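Local coordinates for protein pectate lyase II (PDB 2QY1) that probably cleaves pectate by beta-elimination, on a right-handed parallel beta-helix, at residues V55-W59 with T141-A146; N189-T195 with R212-H217; V233-A239 with I261-D265. The protein carries 2 engineered substitutions. All blocks are in the same frame, centred on the assembly; numbering follows the deposited sequence.

Interaction 1: residues V55-W59 with T141-A146; sequences VCAQW and TKCSGA
The disulfide of C56 and C143 staples together two irregular loops at the surface of the beta-helix, one in 55-59 and the other in 141-146. The SG atoms of C56 and C143 are bonded at 2.0 Å with chi3 of -83°, close to the perpendicular geometry that a relaxed disulfide prefers. The methyl CG2 of T141 lies 3.9 Å from C56 SG, adding apolar cover to the sulfur. W59 supplies the second half of the contact. With its CG held between the backbone N and the carbonyl carbon (chi1 72°), the indole swings toward the other loop and receives A146 on one face: A146 CB stands 3.5 Å from the centroid of the five-membered ring of W59, only 8° off the normal, a clear CH-pi contact. A small methyl suits this place, since it can settle directly on the flat ring. The type II turn from C143 to A146 brings it there, closed by A146 N to C143 O at 3.1 Å. G145 occupies the turn's third position, where the backbone takes a positive phi that glycine adopts readily. The carbonyl S144 O approaches W59 CZ2 obliquely at 3.4 Å. A water lying in the indole plane accepts from W59 NE1 (3.0 Å) and donates to S144 O (2.8 Å), so the polar edge of the ring is tied to the turn. The loop of 55-59 leads from strand 39-43 to strand 65-69, while that of 141-146 connects strand 129-137 with strand 155-158; Q58 and C143 reach further loop residues, L106 and S150.

Interaction 2: residues N189-T195 with R212-H217; sequences NSAARTT and RFGLSH. Engineered in segment 212-217: F213 (natural residue Arg).
R193, T194 and T195 pair with L215, S216 and H217 as neighbouring parallel strands, whose short axes come within 4.7 Å at an angle of 12°. The hydrogen bonds alternate in the parallel manner: L215 N to A192 O (3.0 Å), T194 N to L215 O (3.2 Å) and H217 N to T194 O (2.9 Å). Before the strands, the 3-10 turn of 189-191 meets the bend at F213 and G214. G214, having no side chain, lets its CA lie 3.5 Å from A192 O. The engineered F213 sets its CB against N189 O, while its ring leads away.

On the sheet face of R193 and L215 the two side chains run side by side in the same direction. The arginine folds back at chi2 (-69°), which lays one face of its guanidinium against the methyl L215 CD1, 3.6 Å from NE of R193. In the plane of that group NH1 of R193 donates to both S190 O (2.9 Å) and A192 O, fixing its rotation and clamping the end of the 3-10 turn. A192 O thus takes two donors, L215 N and R193 NH1, from opposite faces of its plane. On the other face a water joins T194 OG1, which N180 also holds, to L215 O (2.7 Å).

Such in-register stacking of parallel strands from successive coils is the hallmark of the right-handed parallel beta-helix of pectate lyases.

Interaction 3: residues V233-A239 with I261-D265; sequences VRMGGIA and IGYWD. With PO4 (phosphate ion), chain C.
Backbone hydrogen bonds carry most of this contact, beginning with I261 O, which accepts G236 N at 2.9 Å from above its carbonyl plane. Beyond it the parallel ladder runs Y263 N to G237 O (2.8 Å), A239 N to Y263 O (3.0 Å) and D265 N to A239 O (2.9 Å). M235 and G236 are the central residues of the type I' turn from R234 to G237; both have positive phi, which comes easily to G236 as a glycine. At G262 the lack of a side chain lets the backbone close upon V233 and R234, and S255 OG serves both V233 O and G262 N.

Apolar packing is lighter. In V233 chi1 of -167° sets CG2 opposite the carbonyl carbon, at the edge of the W264 indole, 4.2 Å from CE3, and the two side chains cross obliquely. I238 lies beside Y263, CG1 near CB, on the face opposite A239 and W264.

Ionic chemistry belongs to R234, which points away from 261-265 and meets a phosphate edge-on: NH1 of R234 donates to O1 of the phosphate (2.8 Å), and NH2 to O4 (2.8 Å, nearly straight at 176°). The ion probably came from the crystallisation liquor, yet this two-pronged grip, with R212 close by, implies a patch suited to anions, consistent with a polyanionic pectate substrate.

How the interactions relate
Along the chain the three contacts come in series, none nested in or crossing another. Interaction 1 comes first and closes an 81-residue span, joining two surface loops by a covalent bond; its centre lies about 32 Å from that of interaction 2, on the opposite side of the chain's centre. Interactions 2 and 3 close shorter spans, of 16 and 21 residues, and their centres are about 9 Å apart. They are directly coupled: S216 N and I238 O, 3.0 Å apart, probably bond, joining strands 215-226 and 238-242. Strands 193-202, 215-226, 238-242 and 263-267 lie side by side in parallel. Interaction 1 thus fastens excursions from the beta-helix, whereas the other two stack its coils.

Interaction 1: residues V55-W59 with T141-A146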
# COMPACT_ATOMS: atom_id res chain seq x y z
N VAL A 55 -0.20 5.54 22.64
CA VAL A 55 -0.62 5.41 21.24
C VAL A 55 -1.67 6.48 20.88
O VAL A 55 -1.72 6.94 19.74
CB VAL A 55 -1.16 3.97 20.98
CG1 VAL A 55 -2.08 3.92 19.77
CG2 VAL A 55 0.00 2.99 20.81
N CYS A 56 -2.46 6.88 21.87
CA CYS A 56 -3.55 7.82 21.66
C CYS A 56 -3.15 9.30 21.70
O CYS A 56 -4.00 10.18 21.55
CB CYS A 56 -4.70 7.50 22.62
SG CYS A 56 -5.54 5.98 22.12
N ALA A 57 -1.86 9.56 21.89
CA ALA A 57 -1.33 10.92 21.81
C ALA A 57 -1.16 11.37 20.35
O ALA A 57 -1.15 12.57 20.07
CB ALA A 57 0.01 11.01 22.53
N GLN A 58 -1.06 10.40 19.45
CA GLN A 58 -0.64 10.67 18.07
C GLN A 58 -1.66 11.44 17.22
O GLN A 58 -1.29 12.40 16.54
CB GLN A 58 -0.22 9.37 17.37
CG GLN A 58 0.88 8.58 18.09
CD GLN A 58 2.09 9.44 18.42
OE1 GLN A 58 2.10 10.14 19.44
NE2 GLN A 58 3.11 9.38 17.57
N TRP A 59 -2.93 11.03 17.29
CA TRP A 59 -3.97 11.62 16.44
C TRP A 59 -4.17 13.11 16.68
O TRP A 59 -4.58 13.85 15.78
CB TRP A 59 -5.30 10.84 16.57
CG TRP A 59 -6.04 11.05 17.87
CD1 TRP A 59 -5.92 10.32 19.01
CD2 TRP A 59 -7.03 12.06 18.14
NE1 TRP A 59 -6.77 10.80 19.98
CE2 TRP A 59 -7.46 11.87 19.48
CE3 TRP A 59 -7.59 13.10 17.39
CZ2 TRP A 59 -8.42 12.69 20.07
CZ3 TRP A 59 -8.55 13.91 17.99
CH2 TRP A 59 -8.95 13.70 19.32
N THR A 141 -6.03 0.23 18.28
CA THR A 141 -6.76 0.94 19.32
C THR A 141 -7.58 2.10 18.73
O THR A 141 -7.09 2.85 17.87
CB THR A 141 -5.80 1.45 20.43
OG1 THR A 141 -5.24 0.33 21.12
CG2 THR A 141 -6.54 2.32 21.44
N LYS A 142 -8.82 2.21 19.17
CA LYS A 142 -9.69 3.30 18.77
C LYS A 142 -9.75 4.34 19.89
O LYS A 142 -10.47 4.18 20.88
CB LYS A 142 -11.08 2.79 18.37
CG LYS A 142 -11.07 2.12 17.00
CD LYS A 142 -12.09 1.00 16.88
CE LYS A 142 -11.87 0.19 15.60
NZ LYS A 142 -10.50 -0.42 15.50
N CYS A 143 -8.96 5.39 19.71
CA CYS A 143 -8.72 6.39 20.74
C CYS A 143 -9.94 7.25 21.06
O CYS A 143 -10.70 7.60 20.16
CB CYS A 143 -7.55 7.28 20.34
SG CYS A 143 -6.02 6.36 20.18
N SER A 144 -10.09 7.56 22.35
CA SER A 144 -11.17 8.42 22.82
C SER A 144 -11.17 9.75 22.07
O SER A 144 -10.14 10.43 21.99
CB SER A 144 -11.04 8.67 24.32
OG SER A 144 -12.07 9.52 24.80
N GLY A 145 -12.33 10.10 21.51
CA GLY A 145 -12.51 11.38 20.81
C GLY A 145 -11.97 11.47 19.40
O GLY A 145 -12.19 12.48 18.72
N ALA A 146 -11.27 10.43 18.94
CA ALA A 146 -10.58 10.46 17.64
C ALA A 146 -11.51 10.22 16.45
O ALA A 146 -11.09 10.33 15.30
CB ALA A 146 -9.42 9.47 17.62
O HOH W 1 -7.51 10.01 22.78

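Interaction 2: residues N189-T195 with R212-H217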
# COMPACT_ATOMS: atom_id res chain seq x y z
N ASN A 189 -9.62 7.54 -11.33
CA ASN A 189 -8.96 6.31 -10.88
C ASN A 189 -9.22 5.10 -11.77
O ASN A 189 -8.75 4.00 -11.49
CB ASN A 189 -9.33 6.00 -9.42
CG ASN A 189 -8.17 5.41 -8.65
OD1 ASN A 189 -8.24 4.29 -8.16
ND2 ASN A 189 -7.08 6.17 -8.55
N SER A 190 -9.98 5.30 -12.85
CA SER A 190 -10.18 4.28 -13.87
C SER A 190 -8.86 3.97 -14.58
O SER A 190 -8.71 2.91 -15.19
CB SER A 190 -11.24 4.71 -14.88
OG SER A 190 -10.82 5.85 -15.61
N ALA A 191 -7.92 4.91 -14.49
CA ALA A 191 -6.59 4.78 -15.09
C ALA A 191 -5.63 3.95 -14.24
O ALA A 191 -4.57 3.54 -14.72
CB ALA A 191 -6.01 6.16 -15.37
N ALA A 192 -5.99 3.71 -12.98
CA ALA A 192 -5.15 2.97 -12.05
C ALA A 192 -4.81 1.56 -12.56
O ALA A 192 -5.69 0.81 -12.99
CB ALA A 192 -5.78 2.90 -10.67
N ARG A 193 -3.52 1.25 -12.53
CA ARG A 193 -3.01 -0.07 -12.89
C ARG A 193 -2.00 -0.43 -11.81
O ARG A 193 -0.90 0.12 -11.78
CB ARG A 193 -2.34 -0.04 -14.27
CG ARG A 193 -3.24 0.38 -15.44
CD ARG A 193 -4.31 -0.66 -15.74
NE ARG A 193 -5.09 -0.31 -16.93
CZ ARG A 193 -6.20 0.42 -16.91
NH1 ARG A 193 -6.68 0.90 -15.77
NH2 ARG A 193 -6.84 0.67 -18.05
N THR A 194 -2.38 -1.35 -10.93
CA THR A 194 -1.60 -1.63 -9.73
C THR A 194 -1.35 -3.12 -9.54
O THR A 194 -2.27 -3.94 -9.62
CB THR A 194 -2.30 -1.09 -8.46
OG1 THR A 194 -2.90 0.18 -8.75
CG2 THR A 194 -1.32 -0.94 -7.31
N THR A 195 -0.09 -3.47 -9.26
CA THR A 195 0.25 -4.83 -8.88
C THR A 195 0.62 -4.86 -7.40
O THR A 195 1.55 -4.18 -6.98
CB THR A 195 1.42 -5.38 -9.73
OG1 THR A 195 1.13 -5.20 -11.12
CG2 THR A 195 1.64 -6.86 -9.44
N ARG A 212 -11.18 1.09 -5.83
CA ARG A 212 -12.24 1.74 -6.59
C ARG A 212 -11.75 2.00 -8.01
O ARG A 212 -10.71 2.65 -8.20
CB ARG A 212 -12.62 3.07 -5.95
CG ARG A 212 -13.43 2.99 -4.67
CD ARG A 212 -13.79 4.40 -4.25
NE ARG A 212 -14.66 4.49 -3.08
CZ ARG A 212 -14.24 4.71 -1.84
NH1 ARG A 212 -12.95 4.84 -1.58
NH2 ARG A 212 -15.12 4.79 -0.85
N PHE A 213 -12.49 1.49 -9.00
CA PHE A 213 -12.17 1.64 -10.43
C PHE A 213 -10.86 0.94 -10.80
O PHE A 213 -10.21 0.31 -9.95
CB PHE A 213 -12.09 3.12 -10.85
CG PHE A 213 -13.28 3.95 -10.43
CD1 PHE A 213 -14.42 4.02 -11.22
CD2 PHE A 213 -13.24 4.70 -9.25
CE1 PHE A 213 -15.51 4.79 -10.83
CE2 PHE A 213 -14.32 5.47 -8.85
CZ PHE A 213 -15.47 5.52 -9.65
N GLY A 214 -10.48 1.04 -12.07
CA GLY A 214 -9.18 0.57 -12.55
C GLY A 214 -8.99 -0.94 -12.56
O GLY A 214 -9.93 -1.70 -12.34
N LEU A 215 -7.75 -1.35 -12.83
CA LEU A 215 -7.40 -2.77 -12.85
C LEU A 215 -6.27 -3.03 -11.87
O LEU A 215 -5.36 -2.21 -11.71
CB LEU A 215 -6.96 -3.20 -14.25
CG LEU A 215 -7.92 -2.95 -15.42
CD1 LEU A 215 -7.24 -3.23 -16.75
CD2 LEU A 215 -9.20 -3.77 -15.28
N SER A 216 -6.35 -4.18 -11.19
CA SER A 216 -5.29 -4.58 -10.29
C SER A 216 -4.93 -6.05 -10.46
O SER A 216 -5.73 -6.86 -10.94
CB SER A 216 -5.66 -4.28 -8.83
OG SER A 216 -6.61 -5.22 -8.34
N HIS A 217 -3.70 -6.38 -10.07
CA HIS A 217 -3.24 -7.75 -10.02
C HIS A 217 -2.71 -7.98 -8.61
O HIS A 217 -1.71 -7.39 -8.21
CB HIS A 217 -2.16 -7.98 -11.08
CG HIS A 217 -1.71 -9.40 -11.20
ND1 HIS A 217 -0.48 -9.74 -11.71
CD2 HIS A 217 -2.33 -10.56 -10.89
CE1 HIS A 217 -0.35 -11.06 -11.71
NE2 HIS A 217 -1.46 -11.58 -11.21
O HOH W 2 -5.42 -0.38 -9.75

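Interaction 3: residues V233-A239 with I261-D265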
# COMPACT_ATOMS: atom_id res chain seq x y z
N VAL A 233 -13.22 -4.87 -3.78
CA VAL A 233 -13.22 -4.33 -5.14
C VAL A 233 -14.54 -3.64 -5.43
O VAL A 233 -15.61 -4.24 -5.27
CB VAL A 233 -12.95 -5.44 -6.19
CG1 VAL A 233 -12.64 -4.81 -7.54
CG2 VAL A 233 -11.80 -6.33 -5.76
N ARG A 234 -14.47 -2.38 -5.86
CA ARG A 234 -15.65 -1.52 -5.95
C ARG A 234 -15.63 -0.64 -7.19
O ARG A 234 -14.60 -0.51 -7.86
CB ARG A 234 -15.73 -0.64 -4.69
CG ARG A 234 -16.05 -1.40 -3.41
CD ARG A 234 -15.39 -0.76 -2.20
NE ARG A 234 -16.07 0.45 -1.76
CZ ARG A 234 -16.00 0.97 -0.54
NH1 ARG A 234 -15.28 0.37 0.41
NH2 ARG A 234 -16.66 2.08 -0.25
N MET A 235 -16.78 -0.04 -7.50
CA MET A 235 -16.93 0.94 -8.59
C MET A 235 -16.46 0.45 -9.96
O MET A 235 -15.78 1.18 -10.69
CB MET A 235 -16.26 2.27 -8.23
CG MET A 235 -16.89 3.02 -7.06
SD MET A 235 -18.68 3.23 -7.18
CE MET A 235 -18.85 4.15 -8.71
N GLY A 236 -16.82 -0.78 -10.32
CA GLY A 236 -16.47 -1.34 -11.62
C GLY A 236 -15.02 -1.77 -11.78
O GLY A 236 -14.62 -2.23 -12.85
N GLY A 237 -14.24 -1.63 -10.71
CA GLY A 237 -12.86 -2.12 -10.70
C GLY A 237 -12.82 -3.63 -10.90
O GLY A 237 -13.76 -4.34 -10.54
N ILE A 238 -11.74 -4.11 -11.51
CA ILE A 238 -11.54 -5.55 -11.67
C ILE A 238 -10.18 -5.92 -11.08
O ILE A 238 -9.18 -5.25 -11.33
CB ILE A 238 -11.65 -6.00 -13.16
CG1 ILE A 238 -13.02 -5.62 -13.74
CG2 ILE A 238 -11.40 -7.50 -13.29
CD1 ILE A 238 -13.14 -5.78 -15.26
N ALA A 239 -10.16 -6.99 -10.28
CA ALA A 239 -8.92 -7.47 -9.68
C ALA A 239 -8.63 -8.91 -10.08
O ALA A 239 -9.47 -9.80 -9.89
CB ALA A 239 -8.99 -7.35 -8.17
N ILE A 261 -20.80 -2.22 -7.65
CA ILE A 261 -19.87 -3.29 -7.25
C ILE A 261 -18.62 -3.37 -8.14
O ILE A 261 -18.57 -2.81 -9.24
CB ILE A 261 -20.56 -4.68 -7.16
CG1 ILE A 261 -21.03 -5.17 -8.54
CG2 ILE A 261 -21.70 -4.66 -6.14
CD1 ILE A 261 -21.18 -6.68 -8.64
N GLY A 262 -17.60 -4.06 -7.63
CA GLY A 262 -16.41 -4.41 -8.40
C GLY A 262 -16.35 -5.91 -8.61
O GLY A 262 -17.13 -6.65 -8.02
N TYR A 263 -15.40 -6.35 -9.44
CA TYR A 263 -15.36 -7.74 -9.90
C TYR A 263 -13.98 -8.36 -9.71
O TYR A 263 -12.99 -7.66 -9.50
CB TYR A 263 -15.79 -7.82 -11.37
CG TYR A 263 -17.10 -7.12 -11.65
CD1 TYR A 263 -18.31 -7.80 -11.53
CD2 TYR A 263 -17.14 -5.77 -12.02
CE1 TYR A 263 -19.53 -7.16 -11.78
CE2 TYR A 263 -18.34 -5.12 -12.27
CZ TYR A 263 -19.53 -5.82 -12.14
OH TYR A 263 -20.73 -5.18 -12.39
N TRP A 264 -13.92 -9.69 -9.78
CA TRP A 264 -12.67 -10.42 -9.55
C TRP A 264 -12.48 -11.65 -10.43
O TRP A 264 -13.44 -12.35 -10.76
CB TRP A 264 -12.51 -10.79 -8.07
CG TRP A 264 -13.74 -11.34 -7.43
CD1 TRP A 264 -14.24 -12.61 -7.55
CD2 TRP A 264 -14.63 -10.64 -6.56
NE1 TRP A 264 -15.39 -12.74 -6.81
CE2 TRP A 264 -15.65 -11.55 -6.18
CE3 TRP A 264 -14.67 -9.34 -6.05
CZ2 TRP A 264 -16.70 -11.19 -5.33
CZ3 TRP A 264 -15.71 -8.98 -5.20
CH2 TRP A 264 -16.71 -9.90 -4.85
N ASP A 265 -11.22 -11.89 -10.80
CA ASP A 265 -10.80 -13.09 -11.51
C ASP A 265 -9.93 -13.89 -10.55
O ASP A 265 -8.80 -13.50 -10.24
CB ASP A 265 -10.02 -12.69 -12.77
CG ASP A 265 -9.87 -13.84 -13.77
OD1 ASP A 265 -9.92 -15.02 -13.37
OD2 ASP A 265 -9.68 -13.55 -14.97
P PO4 C . -16.25 2.16 3.56
O1 PO4 C . -15.53 0.90 3.14
O2 PO4 C . -15.41 2.93 4.55
O3 PO4 C . -17.56 1.79 4.21
O4 PO4 C . -16.51 3.03 2.35